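Local structure of proline dipeptidase (Streptococcus agalactiae, 3OOO) at residues P72-I77 with Q84-N89; E40-L45 with E80-K85; H10-V15 with K97-F102; F46-E49 with P53-F56. The protein probably acts as a manganese-dependent proline dipeptidase of the peptidase M24B family, this chain being its creatinase/prolidase N-terminal domain. All coordinates share one frame; numbering follows the deposited sequence.

Contact 1 (P72-I77 with Q84-N89); sequences PVFGYI and QKIASN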
loop_
_atom_site.group_PDB
_atom_site.type_symbol
_atom_site.label_atom_id
_atom_site.label_comp_id
_atom_site.label_asym_id
_atom_site.label_seq_id
_atom_site.Cartn_x
_atom_site.Cartn_y
_atom_site.Cartn_z
ATOM N N PRO A 72 18.035 -15.438 11.749
ATOM C CA PRO A 72 18.880 -14.344 11.246
ATOM C C PRO A 72 18.186 -12.993 11.103
ATOM O O PRO A 72 17.023 -12.914 10.697
ATOM C CB PRO A 72 19.340 -14.853 9.879
ATOM C CG PRO A 72 19.318 -16.339 10.026
ATOM C CD PRO A 72 18.108 -16.618 10.864
ATOM N N VAL A 73 18.922 -11.945 11.457
ATOM C CA VAL A 73 18.463 -10.569 11.347
ATOM C C VAL A 73 19.529 -9.775 10.608
ATOM O O VAL A 73 20.723 -9.945 10.862
ATOM C CB VAL A 73 18.262 -9.924 12.743
ATOM C CG1 VAL A 73 17.858 -8.450 12.627
ATOM C CG2 VAL A 73 17.228 -10.687 13.558
ATOM N N PHE A 74 19.108 -8.925 9.675
ATOM C CA PHE A 74 20.027 -7.955 9.084
ATOM C C PHE A 74 19.341 -6.614 8.889
ATOM O O PHE A 74 18.126 -6.507 9.021
ATOM C CB PHE A 74 20.714 -8.486 7.807
ATOM C CG PHE A 74 19.816 -8.597 6.603
ATOM C CD1 PHE A 74 20.047 -7.796 5.478
ATOM C CD2 PHE A 74 18.775 -9.522 6.561
ATOM C CE1 PHE A 74 19.244 -7.898 4.340
ATOM C CE2 PHE A 74 17.953 -9.622 5.427
ATOM C CZ PHE A 74 18.196 -8.816 4.314
ATOM N N GLY A 75 20.134 -5.590 8.606
ATOM C CA GLY A 75 19.601 -4.248 8.522
ATOM C C GLY A 75 20.335 -3.367 7.546
ATOM O O GLY A 75 21.289 -3.794 6.888
ATOM N N TYR A 76 19.877 -2.124 7.464
ATOM C CA TYR A 76 20.471 -1.141 6.574
ATOM C C TYR A 76 20.473 0.233 7.229
ATOM O O TYR A 76 19.529 0.595 7.924
ATOM C CB TYR A 76 19.726 -1.111 5.232
ATOM C CG TYR A 76 18.393 -0.386 5.255
ATOM C CD1 TYR A 76 18.227 0.822 4.580
ATOM C CD2 TYR A 76 17.304 -0.902 5.959
ATOM C CE1 TYR A 76 17.006 1.497 4.596
ATOM C CE2 TYR A 76 16.082 -0.239 5.982
ATOM C CZ TYR A 76 15.944 0.957 5.301
ATOM O OH TYR A 76 14.740 1.609 5.329
ATOM N N ILE A 77 21.560 0.971 7.021
ATOM C CA ILE A 77 21.634 2.366 7.443
ATOM C C ILE A 77 21.046 3.252 6.344
ATOM O O ILE A 77 20.814 2.796 5.221
ATOM C CB ILE A 77 23.075 2.804 7.840
ATOM C CG1 ILE A 77 24.052 2.699 6.662
ATOM C CG2 ILE A 77 23.574 1.996 9.038
ATOM C CD1 ILE A 77 25.407 3.370 6.943
ATOM N N GLN A 84 18.782 -3.128 -2.619
ATOM C CA GLN A 84 20.081 -3.719 -2.928
ATOM C C GLN A 84 20.585 -4.556 -1.753
ATOM O O GLN A 84 21.172 -5.629 -1.942
ATOM C CB GLN A 84 21.094 -2.627 -3.280
ATOM C CG GLN A 84 20.813 -1.917 -4.598
ATOM C CD GLN A 84 21.743 -0.741 -4.834
ATOM O OE1 GLN A 84 21.454 0.139 -5.644
ATOM N NE2 GLN A 84 22.861 -0.717 -4.121
ATOM N N LYS A 85 20.355 -4.057 -0.536
ATOM C CA LYS A 85 20.766 -4.765 0.674
ATOM C C LYS A 85 20.066 -6.117 0.769
ATOM O O LYS A 85 20.697 -7.131 1.074
ATOM C CB LYS A 85 20.468 -3.925 1.920
ATOM C CG LYS A 85 21.155 -4.415 3.179
ATOM C CD LYS A 85 22.640 -4.086 3.144
ATOM C CE LYS A 85 23.360 -4.716 4.316
ATOM N NZ LYS A 85 24.828 -4.521 4.199
ATOM N N ILE A 86 18.761 -6.121 0.512
ATOM C CA ILE A 86 17.980 -7.354 0.524
ATOM C C ILE A 86 18.496 -8.309 -0.553
ATOM O O ILE A 86 18.716 -9.492 -0.286
ATOM C CB ILE A 86 16.467 -7.075 0.324
ATOM C CG1 ILE A 86 15.907 -6.289 1.517
ATOM C CG2 ILE A 86 15.686 -8.381 0.102
ATOM C CD1 ILE A 86 14.570 -5.584 1.227
ATOM N N ALA A 87 18.705 -7.783 -1.758
ATOM C CA ALA A 87 19.150 -8.592 -2.899
ATOM C C ALA A 87 20.518 -9.244 -2.679
ATOM O O ALA A 87 20.768 -10.352 -3.168
ATOM C CB ALA A 87 19.163 -7.752 -4.171
ATOM N N SER A 88 21.398 -8.560 -1.952
ATOM C CA SER A 88 22.759 -9.045 -1.732
ATOM C C SER A 88 22.869 -9.966 -0.522
ATOM O O SER A 88 23.873 -10.664 -0.355
ATOM C CB SER A 88 23.729 -7.870 -1.575
ATOM O OG SER A 88 23.754 -7.064 -2.740
ATOM N N ASN A 89 21.846 -9.967 0.328
ATOM C CA ASN A 89 21.916 -10.745 1.567
ATOM C C ASN A 89 21.006 -11.952 1.699
ATOM O O ASN A 89 21.379 -12.926 2.349
ATOM C CB ASN A 89 21.764 -9.828 2.774
ATOM C CG ASN A 89 23.013 -9.030 3.035
ATOM O OD1 ASN A 89 23.923 -9.498 3.716
ATOM N ND2 ASN A 89 23.079 -7.827 2.478
HETATM O O HOH W 1 24.036 -2.425 6.804
#
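Phe74 on strand 73-76 and Lys85, Ile86 and Asn89 on helix 82-89 meet where the strand and helix of a beta-alpha unit fold back on each other, at the border of the mixed sheet of the creatinase/prolidase N-terminal domain. The short segments run roughly antiparallel, with 146° between their directions, and their axes come within 9.1 Å. Phe74 contributes the largest share of the buried surface. Its CB leaves the strand toward the helix, and a chi1 of 72° sets CG between the backbone N and the carbonyl carbon, which carries the ring against the Lys85-Asn89 part of the helix. CD1 is the first ring atom to arrive, 3.8 Å from Asn89 CB. Further out, CE1 comes to 3.5 Å from the same methylene, the nearest approach of the Phe74 ring to the helix. Asn89 CB therefore sits over one ring face, 30° off the normal, as a CH-pi contact. At CZ the ring edge faces Ile86 CA, 4.1 Å away, and the Phe56 ring meets Phe74 from the adjacent strand. Lys85 provides the second half of the contact. In the conformer described, one of two, its chain, bent about the CB-CG bond, runs across the strand and passes CE 3.4 Å from Gly75 O. A water donates to that oxygen at 3.1 Å and reaches Lys85 NZ weakly. Asn89 gains a fixed amide rotation from its own helix: ND2 donates to Lys85 O over 2.9 Å, and that oxygen lies practically in the amide plane.

Contact 2 (E40-L45 with E80-K85); sequences ERQMFL and ENPWQK
Two bends in succession, chi1 -52° and chi2 -49°, curl the Gln42 side chain so that its CG faces Pro82 while its amide reaches the indole of Trp83. Trp83 itself has CG anti to the carbonyl carbon, which swings the six-membered ring toward the 40-45 segment although its CB starts off to the side. The touching atoms are few and well defined. Gln42 CG stands 3.8 Å from Pro82 CB, a purely apolar meeting. The Gln42 amide spans the outer corner of the indole, with NE2 3.6 Å from Trp83 CZ2 and OE1 equally close to CH2; amide and ring planes are 43° apart, no hydrogen bond joins them, and the pair is in van der Waals contact. Next along the indole rim, Trp83 CZ3 meets Phe44 CE2 at 3.6 Å. The rings meet rim to rim, centroids 5.9 Å apart, and because neither lies over the other's face the pair is not a stack. Helix 82-89 starts here under an N-cap: Asn81 OD1 accepts from Gln84 N over 3.1 Å, the donor lying above the carbonyl plane, and more weakly from Trp83 N. This cap helps hold the first turn, which presents Pro82 and Trp83 to segment 40-45. At the backbone of Gln42, N is paired with the hydroxyl of Tyr76 on strand 73-76. The contact thus fills the corner where the segment leading into strand 44-48 passes the start of helix 82-89, while helix 107-116 closes over it, Leu113 touching both Phe44 and Trp83.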
loop_
_atom_site.group_PDB
_atom_site.type_symbol
_atom_site.label_atom_id
_atom_site.label_comp_id
_atom_site.label_asym_id
_atom_site.label_seq_id
_atom_site.Cartn_x
_atom_site.Cartn_y
_atom_site.Cartn_z
ATOM N N GLU A 40 8.177 4.872 6.780
ATOM C CA GLU A 40 8.766 4.954 5.429
ATOM C C GLU A 40 9.956 4.018 5.237
ATOM O O GLU A 40 10.249 3.595 4.111
ATOM C CB GLU A 40 9.179 6.392 5.083
ATOM C CG GLU A 40 9.647 6.592 3.633
ATOM C CD GLU A 40 10.149 7.996 3.360
ATOM O OE1 GLU A 40 9.477 8.959 3.782
ATOM O OE2 GLU A 40 11.212 8.141 2.714
ATOM N N ARG A 41 10.656 3.727 6.328
ATOM C CA ARG A 41 11.787 2.804 6.283
ATOM C C ARG A 41 11.270 1.373 6.134
ATOM O O ARG A 41 10.067 1.115 6.240
ATOM C CB ARG A 41 12.666 2.941 7.525
ATOM C CG ARG A 41 13.477 4.233 7.579
ATOM C CD ARG A 41 14.549 4.113 8.649
ATOM N NE ARG A 41 15.336 5.333 8.832
ATOM C CZ ARG A 41 15.020 6.311 9.677
ATOM N NH1 ARG A 41 13.914 6.243 10.411
ATOM N NH2 ARG A 41 15.816 7.369 9.775
ATOM N N GLN A 42 12.190 0.446 5.888
ATOM C CA GLN A 42 11.810 -0.925 5.568
ATOM C C GLN A 42 11.963 -1.911 6.719
ATOM O O GLN A 42 12.977 -1.915 7.421
ATOM C CB GLN A 42 12.627 -1.457 4.380
ATOM C CG GLN A 42 12.650 -0.581 3.127
ATOM C CD GLN A 42 11.273 -0.128 2.678
ATOM O OE1 GLN A 42 10.282 -0.853 2.825
ATOM N NE2 GLN A 42 11.205 1.081 2.122
HETATM N N MSE A 43 10.920 -2.723 6.878
HETATM C CA MSE A 43 10.778 -3.842 7.793
HETATM C C MSE A 43 10.207 -5.029 6.923
HETATM O O MSE A 43 9.085 -4.822 6.462
HETATM C CB MSE A 43 9.714 -3.408 8.885
HETATM C CG MSE A 43 10.057 -3.408 10.462
HETATM SE SE MSE A 43 9.444 -4.990 11.526
HETATM C CE MSE A 43 7.524 -4.809 11.193
ATOM N N PHE A 44 10.859 -6.183 6.770
ATOM C CA PHE A 44 10.218 -7.354 6.181
ATOM C C PHE A 44 10.647 -8.591 6.934
ATOM O O PHE A 44 11.824 -8.739 7.288
ATOM C CB PHE A 44 10.614 -7.537 4.711
ATOM C CG PHE A 44 10.214 -6.395 3.816
ATOM C CD1 PHE A 44 8.871 -6.172 3.494
ATOM C CD2 PHE A 44 11.181 -5.546 3.297
ATOM C CE1 PHE A 44 8.506 -5.110 2.665
ATOM C CE2 PHE A 44 10.827 -4.481 2.473
ATOM C CZ PHE A 44 9.485 -4.262 2.153
ATOM N N LEU A 45 9.697 -9.494 7.144
ATOM C CA LEU A 45 10.002 -10.824 7.646
ATOM C C LEU A 45 9.848 -11.801 6.495
ATOM O O LEU A 45 8.750 -11.982 5.969
ATOM C CB LEU A 45 9.056 -11.195 8.790
ATOM C CG LEU A 45 9.189 -12.593 9.403
ATOM C CD1 LEU A 45 10.539 -12.783 10.085
ATOM C CD2 LEU A 45 8.055 -12.839 10.392
ATOM N N GLU A 80 22.269 3.464 2.742
ATOM C CA GLU A 80 22.194 2.245 1.941
ATOM C C GLU A 80 20.844 2.092 1.259
ATOM O O GLU A 80 19.801 2.443 1.819
ATOM C CB GLU A 80 22.468 1.009 2.809
ATOM C CG GLU A 80 23.893 0.917 3.322
ATOM C CD GLU A 80 24.118 -0.260 4.243
ATOM O OE1 GLU A 80 23.329 -0.452 5.188
ATOM O OE2 GLU A 80 25.106 -0.989 4.033
ATOM N N ASN A 81 20.873 1.563 0.042
ATOM C CA ASN A 81 19.671 1.198 -0.683
ATOM C C ASN A 81 19.146 -0.120 -0.095
ATOM O O ASN A 81 19.823 -1.153 -0.194
ATOM C CB ASN A 81 20.017 1.046 -2.169
ATOM C CG ASN A 81 18.827 0.661 -3.031
ATOM O OD1 ASN A 81 18.002 -0.170 -2.661
ATOM N ND2 ASN A 81 18.754 1.255 -4.213
ATOM N N PRO A 82 17.957 -0.089 0.543
ATOM C CA PRO A 82 17.486 -1.306 1.216
ATOM C C PRO A 82 17.184 -2.445 0.250
ATOM O O PRO A 82 17.347 -3.606 0.608
ATOM C CB PRO A 82 16.205 -0.851 1.924
ATOM C CG PRO A 82 15.732 0.329 1.126
ATOM C CD PRO A 82 16.988 1.018 0.658
ATOM N N TRP A 83 16.760 -2.114 -0.966
ATOM C CA TRP A 83 16.443 -3.132 -1.968
ATOM C C TRP A 83 17.697 -3.873 -2.417
ATOM O O TRP A 83 17.678 -5.099 -2.557
ATOM C CB TRP A 83 15.683 -2.518 -3.147
ATOM C CG TRP A 83 14.605 -1.606 -2.668
ATOM C CD1 TRP A 83 14.572 -0.244 -2.778
ATOM C CD2 TRP A 83 13.431 -1.978 -1.938
ATOM N NE1 TRP A 83 13.436 0.251 -2.184
ATOM C CE2 TRP A 83 12.717 -0.791 -1.661
ATOM C CE3 TRP A 83 12.904 -3.202 -1.503
ATOM C CZ2 TRP A 83 11.508 -0.787 -0.965
ATOM C CZ3 TRP A 83 11.697 -3.200 -0.814
ATOM C CH2 TRP A 83 11.010 -1.997 -0.552
ATOM N N GLN A 84 18.782 -3.128 -2.619
ATOM C CA GLN A 84 20.081 -3.719 -2.928
ATOM C C GLN A 84 20.585 -4.556 -1.753
ATOM O O GLN A 84 21.172 -5.629 -1.942
ATOM C CB GLN A 84 21.094 -2.627 -3.280
ATOM C CG GLN A 84 20.813 -1.917 -4.598
ATOM C CD GLN A 84 21.743 -0.741 -4.834
ATOM O OE1 GLN A 84 21.454 0.139 -5.644
ATOM N NE2 GLN A 84 22.861 -0.717 -4.121
ATOM N N LYS A 85 20.355 -4.057 -0.536
ATOM C CA LYS A 85 20.766 -4.765 0.674
ATOM C C LYS A 85 20.066 -6.117 0.769
ATOM O O LYS A 85 20.697 -7.131 1.074
ATOM C CB LYS A 85 20.468 -3.925 1.920
ATOM C CG LYS A 85 21.155 -4.415 3.179
ATOM C CD LYS A 85 22.640 -4.086 3.144
ATOM C CE LYS A 85 23.360 -4.716 4.316
ATOM N NZ LYS A 85 24.828 -4.521 4.199
#

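Contact 3 (H10-V15 with K97-F102); sequences HHLHSV and KVLAEF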
loop_
_atom_site.group_PDB
_atom_site.type_symbol
_atom_site.label_atom_id
_atom_site.label_comp_id
_atom_site.label_asym_id
_atom_site.label_seq_id
_atom_site.Cartn_x
_atom_site.Cartn_y
_atom_site.Cartn_z
ATOM N N HIS A 10 5.183 -24.717 6.477
ATOM C CA HIS A 10 4.588 -25.944 5.947
ATOM C C HIS A 10 3.435 -25.649 4.993
ATOM O O HIS A 10 3.250 -26.349 3.993
ATOM C CB HIS A 10 4.140 -26.867 7.083
ATOM C CG HIS A 10 5.275 -27.528 7.800
ATOM N ND1 HIS A 10 6.062 -28.496 7.214
ATOM C CD2 HIS A 10 5.761 -27.357 9.053
ATOM C CE1 HIS A 10 6.983 -28.891 8.074
ATOM N NE2 HIS A 10 6.823 -28.215 9.197
ATOM N N HIS A 11 2.680 -24.596 5.294
ATOM C CA HIS A 11 1.578 -24.170 4.442
ATOM C C HIS A 11 2.047 -23.735 3.059
ATOM O O HIS A 11 1.353 -23.950 2.068
ATOM C CB HIS A 11 0.794 -23.041 5.101
ATOM C CG HIS A 11 -0.225 -22.416 4.203
ATOM N ND1 HIS A 11 -1.316 -23.109 3.721
ATOM C CD2 HIS A 11 -0.316 -21.165 3.695
ATOM C CE1 HIS A 11 -2.036 -22.309 2.955
ATOM N NE2 HIS A 11 -1.451 -21.126 2.922
ATOM N N LEU A 12 3.224 -23.113 2.994
ATOM C CA LEU A 12 3.798 -22.738 1.711
ATOM C C LEU A 12 3.950 -23.955 0.793
ATOM O O LEU A 12 3.801 -23.825 -0.419
ATOM C CB LEU A 12 5.140 -22.019 1.886
ATOM C CG LEU A 12 5.152 -20.665 2.607
ATOM C CD1 LEU A 12 6.582 -20.195 2.787
ATOM C CD2 LEU A 12 4.342 -19.606 1.862
ATOM N N HIS A 13 4.212 -25.129 1.372
ATOM C CA HIS A 13 4.288 -26.367 0.584
ATOM C C HIS A 13 2.947 -26.718 -0.086
ATOM O O HIS A 13 2.932 -27.243 -1.204
ATOM C CB HIS A 13 4.800 -27.559 1.415
ATOM C CG HIS A 13 6.065 -27.285 2.177
ATOM N ND1 HIS A 13 6.305 -27.811 3.429
ATOM C CD2 HIS A 13 7.154 -26.539 1.868
ATOM C CE1 HIS A 13 7.488 -27.405 3.857
ATOM N NE2 HIS A 13 8.023 -26.631 2.929
ATOM N N SER A 14 1.839 -26.435 0.599
ATOM C CA SER A 14 0.500 -26.747 0.088
ATOM C C SER A 14 0.151 -25.938 -1.157
ATOM O O SER A 14 -0.678 -26.357 -1.967
ATOM C CB SER A 14 -0.560 -26.522 1.170
ATOM O OG SER A 14 -0.280 -27.282 2.331
ATOM N N VAL A 15 0.786 -24.780 -1.303
ATOM C CA VAL A 15 0.555 -23.917 -2.452
ATOM C C VAL A 15 1.820 -23.811 -3.302
ATOM O O VAL A 15 2.841 -24.421 -2.987
ATOM C CB VAL A 15 0.098 -22.512 -2.018
ATOM C CG1 VAL A 15 -1.175 -22.602 -1.186
ATOM C CG2 VAL A 15 1.201 -21.813 -1.237
ATOM N N LYS A 97 6.148 -17.832 -6.991
ATOM C CA LYS A 97 5.014 -17.234 -6.299
ATOM C C LYS A 97 5.427 -16.763 -4.908
ATOM O O LYS A 97 5.980 -17.527 -4.114
ATOM C CB LYS A 97 3.831 -18.211 -6.219
ATOM C CG LYS A 97 2.539 -17.574 -5.699
ATOM C CD LYS A 97 1.315 -18.473 -5.878
ATOM C CE LYS A 97 1.084 -19.371 -4.668
ATOM N NZ LYS A 97 -0.181 -20.152 -4.782
ATOM N N VAL A 98 5.157 -15.491 -4.630
ATOM C CA VAL A 98 5.460 -14.905 -3.327
ATOM C C VAL A 98 4.162 -14.420 -2.695
ATOM O O VAL A 98 3.379 -13.707 -3.334
ATOM C CB VAL A 98 6.449 -13.715 -3.447
ATOM C CG1 VAL A 98 6.782 -13.156 -2.069
ATOM C CG2 VAL A 98 7.727 -14.126 -4.174
ATOM N N LEU A 99 3.924 -14.820 -1.450
ATOM C CA LEU A 99 2.786 -14.306 -0.690
ATOM C C LEU A 99 3.208 -13.041 0.048
ATOM O O LEU A 99 4.292 -12.990 0.620
ATOM C CB LEU A 99 2.260 -15.358 0.291
ATOM C CG LEU A 99 1.849 -16.731 -0.255
ATOM C CD1 LEU A 99 1.294 -17.588 0.866
ATOM C CD2 LEU A 99 0.831 -16.618 -1.378
ATOM N N ALA A 100 2.359 -12.018 0.012
ATOM C CA ALA A 100 2.632 -10.770 0.727
ATOM C C ALA A 100 1.349 -10.217 1.337
ATOM O O ALA A 100 0.259 -10.677 1.001
ATOM C CB ALA A 100 3.279 -9.753 -0.201
ATOM N N GLU A 101 1.479 -9.244 2.240
ATOM C CA GLU A 101 0.323 -8.673 2.927
ATOM C C GLU A 101 -0.234 -7.477 2.171
ATOM O O GLU A 101 0.087 -6.330 2.477
ATOM C CB GLU A 101 0.681 -8.272 4.356
ATOM C CG GLU A 101 1.125 -9.422 5.224
ATOM C CD GLU A 101 1.248 -8.999 6.660
ATOM O OE1 GLU A 101 2.368 -8.624 7.068
ATOM O OE2 GLU A 101 0.217 -9.013 7.372
ATOM N N PHE A 102 -1.087 -7.763 1.194
ATOM C CA PHE A 102 -1.620 -6.730 0.309
ATOM C C PHE A 102 -2.451 -5.662 1.032
ATOM O O PHE A 102 -2.544 -4.536 0.551
ATOM C CB PHE A 102 -2.420 -7.380 -0.824
ATOM C CG PHE A 102 -1.568 -7.903 -1.962
ATOM C CD1 PHE A 102 -0.178 -8.006 -1.850
ATOM C CD2 PHE A 102 -2.171 -8.322 -3.148
ATOM C CE1 PHE A 102 0.596 -8.496 -2.906
ATOM C CE2 PHE A 102 -1.408 -8.811 -4.209
ATOM C CZ PHE A 102 -0.023 -8.900 -4.091
#
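Val15 N donates to Leu12 O at 3.3 Å, a three-residue-back bond near the C-terminal part of helix 3-14 that ties together the two residues with which this part of the chain meets strand 97-100. Leu12 reaches across with one branch: CD2 comes to 3.8 Å from Leu99 CD1, and the two leucines, pointing in opposite directions and offset from each other, meet through one methyl each. Val15 meets Lys97 instead. In the Val15 conformer described, one of two, its CB stands 3.6 Å from Lys97 NZ, the side chains crossing at about a right angle. A bend at chi3, 90°, turns the otherwise extended lysine toward Val15. Its charge has a long, weak ion-pair partner in Glu122 OE2, while its meeting with the valine is packing only. Val98, between these two strand residues, points away from the helix. Ala17 touches Leu12, Lys97 and Leu99, and Ile128 of helix 126-129 also packs on Leu99. The geometry is that of an alpha/beta layer, in which helices 3-14 and 126-129 cover one face of the mixed sheet of the creatinase/prolidase N-terminal domain.

Contact 4 (F46-E49 with P53-F56); sequences FVYE and PILF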
loop_
_atom_site.group_PDB
_atom_site.type_symbol
_atom_site.label_atom_id
_atom_site.label_comp_id
_atom_site.label_asym_id
_atom_site.label_seq_id
_atom_site.Cartn_x
_atom_site.Cartn_y
_atom_site.Cartn_z
ATOM N N PHE A 46 10.962 -12.412 6.107
ATOM C CA PHE A 46 10.993 -13.342 4.987
ATOM C C PHE A 46 10.875 -14.762 5.502
ATOM O O PHE A 46 11.746 -15.239 6.225
ATOM C CB PHE A 46 12.286 -13.177 4.174
ATOM C CG PHE A 46 12.451 -11.809 3.568
ATOM C CD1 PHE A 46 11.787 -11.471 2.388
ATOM C CD2 PHE A 46 13.268 -10.855 4.173
ATOM C CE1 PHE A 46 11.934 -10.205 1.825
ATOM C CE2 PHE A 46 13.423 -9.584 3.614
ATOM C CZ PHE A 46 12.756 -9.258 2.439
ATOM N N VAL A 47 9.779 -15.419 5.133
ATOM C CA VAL A 47 9.502 -16.785 5.567
ATOM C C VAL A 47 9.626 -17.705 4.357
ATOM O O VAL A 47 8.762 -17.732 3.482
ATOM C CB VAL A 47 8.107 -16.898 6.223
ATOM C CG1 VAL A 47 7.822 -18.348 6.648
ATOM C CG2 VAL A 47 8.005 -15.954 7.417
ATOM N N TYR A 48 10.745 -18.426 4.301
ATOM C CA TYR A 48 11.010 -19.381 3.236
ATOM C C TYR A 48 10.371 -20.716 3.562
ATOM O O TYR A 48 10.124 -21.023 4.723
ATOM C CB TYR A 48 12.510 -19.593 3.065
ATOM C CG TYR A 48 13.233 -18.492 2.332
ATOM C CD1 TYR A 48 13.222 -18.431 0.939
ATOM C CD2 TYR A 48 13.967 -17.533 3.031
ATOM C CE1 TYR A 48 13.909 -17.424 0.256
ATOM C CE2 TYR A 48 14.651 -16.528 2.362
ATOM C CZ TYR A 48 14.620 -16.479 0.981
ATOM O OH TYR A 48 15.306 -15.481 0.326
ATOM N N GLU A 49 10.133 -21.504 2.520
ATOM C CA GLU A 49 9.555 -22.837 2.644
ATOM C C GLU A 49 10.522 -23.855 3.257
ATOM O O GLU A 49 10.083 -24.887 3.764
ATOM C CB GLU A 49 9.116 -23.330 1.255
ATOM C CG GLU A 49 10.281 -23.427 0.254
ATOM C CD GLU A 49 9.887 -23.858 -1.151
ATOM O OE1 GLU A 49 8.736 -24.302 -1.368
ATOM O OE2 GLU A 49 10.753 -23.751 -2.048
ATOM N N PRO A 53 13.243 -18.374 9.176
ATOM C CA PRO A 53 12.903 -17.038 8.688
ATOM C C PRO A 53 14.082 -16.082 8.784
ATOM O O PRO A 53 15.037 -16.341 9.519
ATOM C CB PRO A 53 11.808 -16.565 9.649
ATOM C CG PRO A 53 11.305 -17.771 10.315
ATOM C CD PRO A 53 12.413 -18.767 10.329
ATOM N N ILE A 54 14.007 -14.984 8.039
ATOM C CA ILE A 54 15.012 -13.932 8.096
ATOM C C ILE A 54 14.298 -12.600 8.253
ATOM O O ILE A 54 13.386 -12.289 7.492
ATOM C CB ILE A 54 15.901 -13.924 6.826
ATOM C CG1 ILE A 54 16.587 -15.284 6.661
ATOM C CG2 ILE A 54 16.937 -12.793 6.898
ATOM C CD1 ILE A 54 17.417 -15.427 5.415
ATOM N N LEU A 55 14.716 -11.825 9.251
ATOM C CA LEU A 55 14.117 -10.524 9.522
ATOM C C LEU A 55 15.034 -9.389 9.067
ATOM O O LEU A 55 16.220 -9.374 9.388
ATOM C CB LEU A 55 13.786 -10.415 11.018
ATOM C CG LEU A 55 13.267 -9.087 11.568
ATOM C CD1 LEU A 55 11.984 -8.665 10.898
ATOM C CD2 LEU A 55 13.050 -9.202 13.056
ATOM N N PHE A 56 14.476 -8.464 8.289
ATOM C CA PHE A 56 15.195 -7.289 7.801
ATOM C C PHE A 56 14.591 -6.063 8.456
ATOM O O PHE A 56 13.385 -5.882 8.392
ATOM C CB PHE A 56 15.052 -7.203 6.273
ATOM C CG PHE A 56 15.733 -6.005 5.646
ATOM C CD1 PHE A 56 17.113 -5.861 5.700
ATOM C CD2 PHE A 56 14.991 -5.046 4.965
ATOM C CE1 PHE A 56 17.743 -4.773 5.105
ATOM C CE2 PHE A 56 15.614 -3.947 4.369
ATOM C CZ PHE A 56 16.994 -3.816 4.432
#
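Phe46 and Ile54 form the tight end of this contact, an antiparallel hydrogen-bonded pair closed by two short bonds. Phe46 N donates to Ile54 O over 2.8 Å, nearly straight at 167°, and Ile54 N returns a bond to Phe46 O at 2.9 Å. The same Phe46 O receives a CA-H contact from Pro53 at 3.3 Å. The Phe46 side chain stays close to the backbone pair as well: with CG beside the backbone N, chi1 -61°, the ring presents its edge to the partner strand, so that Ile54 O lies near its plane, 3.6 Å from CD2, and CE2 reaches Phe56 CB at 3.9 Å. This is the turn-side part of a beta hairpin, strands 44-48 and 54-58, in the middle of the domain's mixed sheet. Phe46 and Ile54 share one face, and there Ile86 of helix 82-89 covers Phe46. Val47 turns to helix 3-14, where Leu5 and Ile8 meet it. Toward the turn the fit slackens. Val47 CG2 stays 4.5 Å from Pro53 CB, and Tyr48 CE2 approaches Ile54 CD1 only to 4.3 Å, its hydroxyl bonded to Ser92 O and its ring in a cation-pi contact with Arg51. Glu49, partly exposed, makes no contact with the returning segment; its backbone O is instead bonded by His13 NE2 and Arg9 NH1.

Overall arrangement
All four contacts involve one mixed sheet, which has helices on both faces. Along the chain contact 3 encloses the others: contact 4 is nested within contact 2, and contact 1 follows contact 4. Contacts 1 and 2, with centres 7 Å apart, share Gln84 and Lys85 of helix 82-89. Contact 4, the hairpin, joins both: strand 54-58 bonds to strand 73-76 of contact 1, and strand 44-48 carries contacts 2 and 4. Contact 3 lies about 22 Å from contact 1, between centres, across the middle of the chain, yet touches contact 4 through His13 and Leu12. Contact 3 thus brings the first helix of the domain against a strand some 80 residues later.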